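Local coordinates for protein putative polyketide cyclase (Pseudomonas putida KT2440, PDB 3F7X) that is of unknown function but carries a SnoaL-like domain and may act as a polyketide cyclase, at residues Thr21-Val26 / Ile83-Asn88; Arg77-Asp82 / Thr99-Tyr104; Ser92-Glu97 / Ala125-His130; Gly110-Asn115 / Asp145-Val150. All coordinates share one frame; numbering follows the deposited sequence.

How the contacts relate
Contacts 1 to 3 involve neighbouring strands of one sheet; contact 4 packs the loop between two of them on the C-terminal helix. Contacts 1 and 3 form one end, centres about 7 Å apart, with Met86 N 2.9 Å from Ala95 O, and touch the second subunit. Contact 2 runs further along the same strands, about 19 Å from contact 1 and about 20 Å from contact 3 between centres. Contact 4 lies beyond, about 15 Å from contact 2 between centres and joined to it by Tyr104 OH and Pro112 O, 2.7 Å apart. The side chains of Glu78 and Trp146 (contacts 2 and 4) come within about 3 Å of a bound unidentified ligand, probably from the crystallisation liquor.

Contact 1. Residues Thr21-Val26 / Ile83-Asn88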
# COMPACT_ATOMS: atom_id res chain seq x y z
N THR A 21 -14.84 2.26 16.88
CA THR A 21 -14.50 1.20 15.96
C THR A 21 -13.17 1.55 15.24
O THR A 21 -12.69 2.70 15.23
CB THR A 21 -15.57 0.99 14.89
OG1 THR A 21 -15.62 2.15 14.06
CG2 THR A 21 -16.96 0.77 15.53
N ALA A 22 -12.56 0.54 14.63
CA ALA A 22 -11.35 0.78 13.84
C ALA A 22 -11.59 1.82 12.75
O ALA A 22 -10.74 2.68 12.50
CB ALA A 22 -10.83 -0.53 13.25
N THR A 23 -12.76 1.75 12.12
CA THR A 23 -13.13 2.71 11.07
C THR A 23 -13.18 4.12 11.63
O THR A 23 -12.66 5.07 11.03
CB THR A 23 -14.46 2.28 10.40
OG1 THR A 23 -14.26 1.02 9.76
CG2 THR A 23 -14.87 3.31 9.39
N GLU A 24 -13.82 4.26 12.79
CA GLU A 24 -13.87 5.55 13.43
C GLU A 24 -12.49 6.08 13.83
O GLU A 24 -12.21 7.26 13.68
CB GLU A 24 -14.78 5.51 14.64
CG GLU A 24 -16.28 5.34 14.26
CD GLU A 24 -17.21 4.97 15.41
OE1 GLU A 24 -16.76 4.46 16.45
OE2 GLU A 24 -18.44 5.18 15.24
N LEU A 25 -11.64 5.20 14.33
CA LEU A 25 -10.31 5.54 14.74
C LEU A 25 -9.47 6.06 13.54
O LEU A 25 -8.81 7.11 13.60
CB LEU A 25 -9.68 4.32 15.35
CG LEU A 25 -8.29 4.47 15.91
CD1 LEU A 25 -8.15 5.53 16.95
CD2 LEU A 25 -7.79 3.12 16.48
N VAL A 26 -9.53 5.33 12.43
CA VAL A 26 -8.81 5.72 11.22
C VAL A 26 -9.42 6.98 10.62
O VAL A 26 -8.68 7.85 10.16
CB VAL A 26 -8.69 4.54 10.23
CG1 VAL A 26 -8.11 5.02 8.91
CG2 VAL A 26 -7.85 3.41 10.86
N ILE A 83 -11.22 9.49 0.70
CA ILE A 83 -10.73 8.52 1.65
C ILE A 83 -11.73 7.38 1.79
O ILE A 83 -12.90 7.59 2.12
CB ILE A 83 -10.45 9.13 3.03
CG1 ILE A 83 -9.55 10.39 2.92
CG2 ILE A 83 -9.81 8.08 3.93
CD1 ILE A 83 -9.48 11.20 4.21
N VAL A 84 -11.24 6.17 1.58
CA VAL A 84 -12.01 4.94 1.77
C VAL A 84 -11.32 4.14 2.87
O VAL A 84 -10.15 3.79 2.73
CB VAL A 84 -12.10 4.14 0.46
CG1 VAL A 84 -12.80 2.80 0.72
CG2 VAL A 84 -12.78 4.94 -0.62
N VAL A 85 -12.03 3.91 3.94
CA VAL A 85 -11.53 3.24 5.12
C VAL A 85 -12.23 1.92 5.28
O VAL A 85 -13.44 1.84 5.22
CB VAL A 85 -11.72 4.10 6.40
CG1 VAL A 85 -11.24 3.34 7.64
CG2 VAL A 85 -10.99 5.44 6.25
N MSE A 86 -11.44 0.86 5.46
CA MSE A 86 -11.91 -0.52 5.61
C MSE A 86 -11.28 -1.18 6.80
O MSE A 86 -10.19 -0.79 7.21
CB MSE A 86 -11.59 -1.29 4.32
CG MSE A 86 -12.26 -0.64 3.11
SE MSE A 86 -11.60 -1.24 1.38
CE MSE A 86 -10.04 -0.19 1.33
N GLN A 87 -11.96 -2.17 7.39
CA GLN A 87 -11.44 -2.85 8.55
C GLN A 87 -11.79 -4.33 8.51
O GLN A 87 -12.71 -4.74 7.81
CB GLN A 87 -11.96 -2.26 9.86
CG GLN A 87 -13.48 -2.40 10.10
CD GLN A 87 -13.89 -1.99 11.48
OE1 GLN A 87 -14.19 -0.82 11.71
NE2 GLN A 87 -13.89 -2.94 12.40
N ASN A 88 -11.08 -5.11 9.31
CA ASN A 88 -11.48 -6.49 9.55
C ASN A 88 -12.61 -6.50 10.61
O ASN A 88 -12.93 -5.50 11.21
CB ASN A 88 -10.30 -7.41 9.84
CG ASN A 88 -9.64 -7.16 11.17
OD1 ASN A 88 -9.95 -6.18 11.86
ND2 ASN A 88 -8.66 -8.00 11.50
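Gln87, at the end of strand 76-87, reaches up to the first turn of helix 22-35 and meets Ala22 and Thr23 there. Gln87 CB lies 4.0 Å from the methyl carbon CB of Ala22. A chi1 of 65° sets CG between the backbone N and the carbonyl carbon, turning the extended remainder of the chain toward the helix. Gln87 CG then passes 3.5 Å from Thr23 OG1, and Gln87 CD lies 3.8 Å from Ala22 CB. At the tip, OE1 takes two bonds from one residue. Thr23 OG1 donates to Gln87 OE1 over 2.7 Å in the carbonyl plane, on a lone pair; Thr23 N donates to the same Gln87 OE1 over 3.0 Å from above that plane, 42° out of it. Gln87 NE2 donates to Asn88 O at 3.0 Å, so the amide is held at both ends and its rotation is fixed. With alanine in place of Gln87, the N-H and hydroxyl of Thr23 would probably lose this acceptor and a gap would open beside Ala22. Beside this polar grip, CG1 of Val26 and CG1 of Val85 meet at 3.8 Å, an apolar patch that continues the helix-on-sheet packing. Thr21 and Glu24 close the helix start with a capping box, Glu24 N donating to Thr21 OG1. Thr23 N lies in the first helical turn, where amides have no preceding carbonyl within the helix to bond. The strand's glutamine therefore supplements the capping box, and its carbonyl oxygen would probably also be favoured by the partial positive charge of the helix start.

Contact 2. Residues Arg77-Asp82 / Thr99-Tyr104; sequences RERLAD and TVHGQY. With EDO (1,2-ethanediol), chain E; EDO (1,2-ethanediol), chain I.
Thr99 pairs with Ala81 at the start of this stretch of antiparallel strand, and the pair is hydrogen-bonded in both directions. The Thr99 hydroxyl OG1 also shares a hydrogen bond of 2.8 Å with O2 of a 1,2-ethanediol, probably a crystallisation additive. Val100 turns to the other face and spreads its two methyls between neighbours. Val100 CG1 lies 3.6 Å from Glu78 CD, against the flat face of the carboxylate, while Val100 CG2 meets Leu80 CD2 at 3.7 Å as the two side chains run side by side. His101 returns to the Thr99 face, its backbone bonded both ways to Arg79. Bent at chi3 (60°), Arg79 lays its guanidinium flat on the imidazole, with the planes 21° apart and NH2 3.4 Å from CG of His101. A water 2.8 Å from His101 NE2 lies in the ring plane and donates to Asp82 OD2, linking the two segments. A serine in place of His101 would probably strip the Arg79 guanidinium of the surface it lies on, leaving it freer to turn. Gly102 faces Glu78 in a non-hydrogen-bonded pair, its CA 3.2 Å from Arg77 O in a CA-H...O contact. Gln103 closes the ladder in an antiparallel hydrogen-bonded pair with Arg77, with bonds in both directions, and its NE2 reaches on to Gly116 O. In the fold, the two strands form a hairpin at one edge of the sheet. Strand 118-130 flanks strand 93-104, where Tyr119 OH is hydrogen-bonded to Glu78 OE2, and Tyr30 and Phe33 of helix 22-35 cover Leu80.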
# COMPACT_ATOMS: atom_id res chain seq x y z
N ARG A 77 2.40 20.64 2.78
CA ARG A 77 1.03 20.69 3.25
C ARG A 77 0.22 19.77 2.35
O ARG A 77 0.33 19.82 1.13
CB ARG A 77 0.50 22.12 3.26
CG ARG A 77 -0.90 22.32 3.62
CD ARG A 77 -1.33 23.80 3.37
NE ARG A 77 -0.26 24.74 3.73
CZ ARG A 77 -0.09 25.27 4.95
NH1 ARG A 77 -0.99 25.00 5.90
NH2 ARG A 77 0.95 26.07 5.21
N GLU A 78 -0.52 18.87 3.00
CA GLU A 78 -1.30 17.88 2.27
C GLU A 78 -2.73 17.85 2.75
O GLU A 78 -3.02 18.07 3.92
CB GLU A 78 -0.70 16.49 2.42
CG GLU A 78 0.65 16.37 1.75
CD GLU A 78 1.27 15.00 1.79
OE1 GLU A 78 0.75 14.10 2.52
OE2 GLU A 78 2.27 14.80 1.07
N ARG A 79 -3.62 17.56 1.80
CA ARG A 79 -5.02 17.28 2.03
C ARG A 79 -5.33 15.96 1.37
O ARG A 79 -5.01 15.76 0.19
CB ARG A 79 -5.90 18.38 1.40
CG ARG A 79 -7.35 18.08 1.41
CD ARG A 79 -8.12 19.23 0.82
NE ARG A 79 -7.77 19.56 -0.57
CZ ARG A 79 -8.28 18.95 -1.66
NH1 ARG A 79 -9.20 18.01 -1.54
NH2 ARG A 79 -7.86 19.35 -2.84
N LEU A 80 -6.00 15.07 2.10
CA LEU A 80 -6.35 13.77 1.57
C LEU A 80 -7.80 13.76 1.17
O LEU A 80 -8.64 14.17 1.99
CB LEU A 80 -6.12 12.70 2.58
CG LEU A 80 -4.78 12.71 3.21
CD1 LEU A 80 -4.66 11.50 4.18
CD2 LEU A 80 -3.59 12.75 2.23
N ALA A 81 -8.09 13.34 -0.03
CA ALA A 81 -9.42 13.31 -0.60
C ALA A 81 -9.82 11.89 -0.92
O ALA A 81 -8.97 10.99 -1.00
CB ALA A 81 -9.45 14.17 -1.87
N ASP A 82 -11.11 11.68 -1.08
CA ASP A 82 -11.58 10.39 -1.58
C ASP A 82 -11.17 9.26 -0.62
O ASP A 82 -10.81 8.19 -1.08
CB ASP A 82 -11.01 10.11 -2.99
CG ASP A 82 -11.07 11.31 -3.92
OD1 ASP A 82 -12.15 11.93 -4.06
OD2 ASP A 82 -10.04 11.58 -4.57
N THR A 99 -6.53 9.97 -2.16
CA THR A 99 -5.77 10.80 -3.09
C THR A 99 -5.12 11.92 -2.31
O THR A 99 -5.79 12.69 -1.61
CB THR A 99 -6.65 11.40 -4.19
OG1 THR A 99 -7.30 10.34 -4.87
CG2 THR A 99 -5.79 12.20 -5.17
N VAL A 100 -3.80 12.01 -2.40
CA VAL A 100 -3.03 13.08 -1.78
C VAL A 100 -2.99 14.29 -2.70
O VAL A 100 -2.57 14.20 -3.83
CB VAL A 100 -1.59 12.63 -1.49
CG1 VAL A 100 -0.81 13.77 -0.84
CG2 VAL A 100 -1.57 11.37 -0.61
N HIS A 101 -3.45 15.42 -2.17
CA HIS A 101 -3.29 16.73 -2.79
C HIS A 101 -2.30 17.51 -1.95
O HIS A 101 -2.57 17.82 -0.81
CB HIS A 101 -4.61 17.50 -2.82
CG HIS A 101 -5.64 16.86 -3.68
ND1 HIS A 101 -5.86 17.24 -4.98
CD2 HIS A 101 -6.44 15.79 -3.46
CE1 HIS A 101 -6.79 16.46 -5.51
NE2 HIS A 101 -7.16 15.58 -4.60
N GLY A 102 -1.14 17.82 -2.50
CA GLY A 102 -0.07 18.41 -1.69
C GLY A 102 0.59 19.59 -2.33
O GLY A 102 0.49 19.83 -3.55
N GLN A 103 1.33 20.31 -1.50
CA GLN A 103 2.21 21.36 -1.95
C GLN A 103 3.55 21.19 -1.21
O GLN A 103 3.56 20.99 -0.01
CB GLN A 103 1.62 22.74 -1.63
CG GLN A 103 2.41 23.86 -2.32
CD GLN A 103 1.78 25.23 -2.28
OE1 GLN A 103 1.00 25.55 -1.39
NE2 GLN A 103 2.14 26.06 -3.23
N TYR A 104 4.64 21.26 -1.98
CA TYR A 104 5.99 21.07 -1.45
C TYR A 104 6.57 22.45 -1.13
O TYR A 104 6.81 23.26 -2.03
CB TYR A 104 6.82 20.34 -2.50
CG TYR A 104 8.17 19.84 -2.08
CD1 TYR A 104 8.51 19.63 -0.75
CD2 TYR A 104 9.12 19.52 -3.03
CE1 TYR A 104 9.78 19.18 -0.41
CE2 TYR A 104 10.37 19.04 -2.70
CZ TYR A 104 10.71 18.87 -1.38
OH TYR A 104 11.97 18.40 -0.99
C1 EDO E . -0.71 17.36 6.37
O1 EDO E . -0.13 18.61 5.93
C2 EDO E . -0.50 17.00 7.84
O2 EDO E . -1.37 17.79 8.68
C1 EDO I . -7.84 5.65 -5.52
O1 EDO I . -9.10 6.12 -6.03
C2 EDO I . -7.05 6.82 -4.95
O2 EDO I . -7.98 7.67 -4.26
O HOH W 1 -9.23 13.96 -5.42

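Contact 3. Residues Ser92-Glu97 / Ala125-His130; sequences SRAAAE and AFFYIH
Residues Ser92-Glu97 and Ala125-His130 run antiparallel, their strand axes at 158°, as adjacent strands in the curved sheet of the SnoaL-like fold. Ala94 with Phe127 and Ala96 with Ala125 are hydrogen-bonded pairs, each tied in both directions; Arg93 with Tyr128 and Ala95 with Phe126 are the non-hydrogen-bonded pairs between and beside them. A fifth bond, from Ile129 N to Ser92 O, arrives 46° out of the carbonyl plane.

The alternation divides the side chains between two faces. On one, Ala94, Ala96, Ala125 and Phe127 lie beneath helix 22-35, whose Tyr30 touches Ala96, Ala125 and Phe127. Phe127 takes a chi1 of -60° that leaves its ring edge on the neighbouring strand: CD1 lies 3.7 Å from Ala94 O, which is in the ring plane, and CE1 comes within 4.3 Å of Ala96 CB. Ala94 CB also meets Ile129 CD1 at 4.2 Å. The small alanines thus let the aromatic ring and the isoleucine lie low across the strand pair.

The opposite face carries Arg93, Ala95, Phe126 and Tyr128 and joins the second subunit. Ala95 CB rests 3.7 Å from CE1 of Phe126, and Phe126 meets Phe126 of the second subunit. The Arg93 chain, bent at chi2 and chi3, sends NH2 to a salt bridge with Glu97 of the second subunit, while Arg93 CD reaches the edge of the Tyr128 ring. Arg93 NE donates to a water 2.9 Å away in the guanidinium plane. That water lies 3.0 Å from the backbone O of Phe127, to which it can donate in turn.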
# COMPACT_ATOMS: atom_id res chain seq x y z
N SER A 92 -8.97 -5.13 14.60
CA SER A 92 -7.54 -5.14 14.80
C SER A 92 -6.75 -4.70 13.59
O SER A 92 -5.56 -4.44 13.72
CB SER A 92 -7.07 -6.54 15.25
OG SER A 92 -7.41 -7.55 14.31
N ARG A 93 -7.37 -4.73 12.42
CA ARG A 93 -6.67 -4.37 11.18
C ARG A 93 -7.55 -3.41 10.39
O ARG A 93 -8.78 -3.53 10.38
CB ARG A 93 -6.33 -5.63 10.38
CG ARG A 93 -5.42 -6.62 11.11
CD ARG A 93 -4.00 -6.17 11.30
NE ARG A 93 -3.25 -6.26 10.05
CZ ARG A 93 -2.65 -7.36 9.63
NH1 ARG A 93 -2.63 -8.46 10.37
NH2 ARG A 93 -2.04 -7.39 8.46
N ALA A 94 -6.92 -2.46 9.69
CA ALA A 94 -7.63 -1.51 8.88
C ALA A 94 -6.74 -1.12 7.71
O ALA A 94 -5.51 -1.32 7.74
CB ALA A 94 -8.10 -0.27 9.70
N ALA A 95 -7.36 -0.50 6.72
CA ALA A 95 -6.68 -0.02 5.54
C ALA A 95 -7.40 1.21 5.05
O ALA A 95 -8.61 1.33 5.21
CB ALA A 95 -6.66 -1.11 4.44
N ALA A 96 -6.67 2.11 4.42
CA ALA A 96 -7.26 3.30 3.83
C ALA A 96 -6.60 3.56 2.49
O ALA A 96 -5.39 3.45 2.37
CB ALA A 96 -7.15 4.54 4.76
N GLU A 97 -7.43 3.96 1.52
CA GLU A 97 -6.94 4.43 0.23
C GLU A 97 -7.49 5.83 -0.02
O GLU A 97 -8.61 6.14 0.39
CB GLU A 97 -7.35 3.48 -0.91
CG GLU A 97 -6.47 3.65 -2.10
CD GLU A 97 -6.70 2.69 -3.25
OE1 GLU A 97 -7.85 2.20 -3.39
OE2 GLU A 97 -5.76 2.54 -4.07
N ALA A 125 -2.64 3.31 3.19
CA ALA A 125 -2.00 2.91 4.43
C ALA A 125 -2.67 1.67 4.97
O ALA A 125 -3.86 1.44 4.76
CB ALA A 125 -2.04 4.04 5.45
N PHE A 126 -1.88 0.91 5.71
CA PHE A 126 -2.37 -0.21 6.48
C PHE A 126 -2.10 0.03 7.96
O PHE A 126 -1.07 0.63 8.33
CB PHE A 126 -1.70 -1.53 6.05
CG PHE A 126 -2.15 -1.98 4.67
CD1 PHE A 126 -3.30 -2.76 4.53
CD2 PHE A 126 -1.49 -1.60 3.52
CE1 PHE A 126 -3.74 -3.14 3.29
CE2 PHE A 126 -1.95 -1.99 2.30
CZ PHE A 126 -3.04 -2.76 2.20
N PHE A 127 -3.02 -0.47 8.79
CA PHE A 127 -2.99 -0.24 10.23
C PHE A 127 -3.13 -1.54 10.99
O PHE A 127 -3.91 -2.43 10.59
CB PHE A 127 -4.15 0.66 10.64
CG PHE A 127 -4.14 2.01 9.99
CD1 PHE A 127 -4.73 2.19 8.77
CD2 PHE A 127 -3.54 3.08 10.59
CE1 PHE A 127 -4.72 3.43 8.15
CE2 PHE A 127 -3.53 4.34 9.98
CZ PHE A 127 -4.13 4.50 8.77
N TYR A 128 -2.45 -1.62 12.14
CA TYR A 128 -2.73 -2.59 13.19
C TYR A 128 -3.18 -1.78 14.39
O TYR A 128 -2.55 -0.77 14.73
CB TYR A 128 -1.48 -3.41 13.52
CG TYR A 128 -1.61 -4.28 14.73
CD1 TYR A 128 -2.61 -5.24 14.84
CD2 TYR A 128 -0.73 -4.15 15.79
CE1 TYR A 128 -2.71 -6.05 15.96
CE2 TYR A 128 -0.84 -4.97 16.92
CZ TYR A 128 -1.83 -5.89 16.98
OH TYR A 128 -1.94 -6.70 18.09
N ILE A 129 -4.27 -2.22 15.00
CA ILE A 129 -4.93 -1.55 16.11
C ILE A 129 -4.99 -2.50 17.29
O ILE A 129 -5.37 -3.66 17.13
CB ILE A 129 -6.33 -1.08 15.70
CG1 ILE A 129 -6.19 -0.01 14.61
CG2 ILE A 129 -7.16 -0.56 16.90
CD1 ILE A 129 -7.45 0.19 13.82
N HIS A 130 -4.61 -2.00 18.45
CA HIS A 130 -4.54 -2.82 19.65
C HIS A 130 -4.84 -1.96 20.84
O HIS A 130 -4.35 -0.85 20.93
CB HIS A 130 -3.17 -3.50 19.76
CG HIS A 130 -3.09 -4.60 20.79
ND1 HIS A 130 -3.75 -5.81 20.64
CD2 HIS A 130 -2.38 -4.71 21.94
CE1 HIS A 130 -3.46 -6.59 21.66
NE2 HIS A 130 -2.65 -5.95 22.47
O HOH W 2 -3.79 -4.17 8.14

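Contact 4. Residues Gly110-Asn115 / Asp145-Val150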
# COMPACT_ATOMS: atom_id res chain seq x y z
N GLY A 110 17.44 14.88 1.18
CA GLY A 110 17.62 13.76 0.26
C GLY A 110 16.68 13.75 -0.91
O GLY A 110 16.58 12.73 -1.62
N LEU A 111 15.95 14.85 -1.12
CA LEU A 111 14.87 14.92 -2.09
C LEU A 111 15.05 16.13 -3.01
O LEU A 111 15.93 16.96 -2.77
CB LEU A 111 13.53 14.93 -1.36
CG LEU A 111 13.18 13.62 -0.65
CD1 LEU A 111 11.98 13.79 0.26
CD2 LEU A 111 12.94 12.49 -1.63
N PRO A 112 14.24 16.25 -4.08
CA PRO A 112 14.34 17.43 -4.94
C PRO A 112 14.08 18.74 -4.21
O PRO A 112 13.47 18.76 -3.15
CB PRO A 112 13.26 17.20 -6.01
CG PRO A 112 13.02 15.70 -6.00
CD PRO A 112 13.19 15.32 -4.57
N THR A 113 14.51 19.82 -4.82
CA THR A 113 14.29 21.17 -4.29
C THR A 113 12.80 21.50 -4.27
O THR A 113 12.08 21.18 -5.20
CB THR A 113 15.08 22.16 -5.16
OG1 THR A 113 16.45 21.75 -5.18
CG2 THR A 113 14.97 23.53 -4.58
N ALA A 114 12.34 22.11 -3.19
CA ALA A 114 10.99 22.64 -3.06
C ALA A 114 10.90 24.07 -3.56
O ALA A 114 11.81 24.89 -3.30
CB ALA A 114 10.52 22.58 -1.63
N ASN A 115 9.83 24.35 -4.28
CA ASN A 115 9.52 25.72 -4.73
C ASN A 115 8.02 25.99 -4.78
O ASN A 115 7.54 26.87 -5.50
CB ASN A 115 10.21 26.01 -6.06
CG ASN A 115 9.92 25.01 -7.08
OD1 ASN A 115 8.78 24.64 -7.29
ND2 ASN A 115 10.97 24.54 -7.76
N ASP A 145 6.52 8.37 -8.95
CA ASP A 145 5.53 9.31 -9.46
C ASP A 145 5.65 10.64 -8.74
O ASP A 145 5.66 11.68 -9.37
CB ASP A 145 4.13 8.70 -9.33
CG ASP A 145 3.02 9.59 -9.82
OD1 ASP A 145 3.25 10.54 -10.59
OD2 ASP A 145 1.85 9.32 -9.47
N TRP A 146 5.79 10.62 -7.42
CA TRP A 146 5.92 11.85 -6.70
C TRP A 146 7.16 12.64 -7.14
O TRP A 146 7.07 13.84 -7.41
CB TRP A 146 5.98 11.60 -5.19
CG TRP A 146 6.05 12.88 -4.44
CD1 TRP A 146 5.01 13.72 -4.20
CD2 TRP A 146 7.24 13.54 -3.95
NE1 TRP A 146 5.47 14.84 -3.55
CE2 TRP A 146 6.82 14.75 -3.36
CE3 TRP A 146 8.58 13.21 -3.91
CZ2 TRP A 146 7.72 15.63 -2.78
CZ3 TRP A 146 9.46 14.08 -3.32
CH2 TRP A 146 9.02 15.27 -2.75
N VAL A 147 8.29 11.95 -7.22
CA VAL A 147 9.52 12.62 -7.65
C VAL A 147 9.35 13.23 -9.05
O VAL A 147 9.78 14.35 -9.30
CB VAL A 147 10.70 11.64 -7.64
CG1 VAL A 147 11.92 12.21 -8.40
CG2 VAL A 147 11.07 11.31 -6.21
N GLU A 148 8.70 12.50 -9.97
CA GLU A 148 8.50 13.00 -11.33
C GLU A 148 7.65 14.28 -11.30
O GLU A 148 7.86 15.23 -12.09
CB GLU A 148 7.82 11.92 -12.19
CG GLU A 148 7.54 12.31 -13.63
N GLN A 149 6.66 14.30 -10.41
CA GLN A 149 5.78 15.46 -10.32
C GLN A 149 6.48 16.71 -9.79
O GLN A 149 6.07 17.82 -10.16
CB GLN A 149 4.52 15.18 -9.48
CG GLN A 149 3.57 14.21 -10.16
CD GLN A 149 2.28 14.09 -9.39
OE1 GLN A 149 1.70 15.10 -9.00
NE2 GLN A 149 1.79 12.87 -9.21
N VAL A 150 7.49 16.57 -8.92
CA VAL A 150 8.10 17.73 -8.28
C VAL A 150 9.50 18.05 -8.81
O VAL A 150 9.98 19.15 -8.54
CB VAL A 150 8.16 17.58 -6.73
CG1 VAL A 150 6.73 17.35 -6.18
CG2 VAL A 150 9.08 16.46 -6.31
O HOH W 3 12.62 20.28 -7.79
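With CG opposite its backbone nitrogen (chi1 -177°), Trp146 swings its indole out along the helix flank until CZ3 meets Leu111 and Pro112 of the loop. Leu111 CD2 comes to 4.2 Å from Trp146 CZ3, its side chain crossing the indole at about a right angle. Pro112 CD lies 4.1 Å from Trp146 CZ3. One turn on, a Val150 chi1 of -57° (CG1 beside the backbone N) leaves CG2 between the backbone N and the carbonyl carbon, over a face of the indole. Val150 CG2 also touches Pro112 CG at 4.0 Å, so the proline ring rests against both residues, with Val147 CG1 at its side. No direct hydrogen bond crosses the contact. Instead a water donates to Thr113 O over 2.8 Å and to Val150 O over 3.0 Å, tying the loop to the last turn of the helix. Both carbonyls also accept from Gln117 NE2. The arrangement fastens the loop between strands 93-104 and 118-130 against the C-terminal helix 143-150. Beneath it, Trp146 meets Tyr104 and Tyr119 edge-to-face, Leu111 rests on Tyr76 of strand 76-87, and Gln149 reaches Val120 O on strand 118-130.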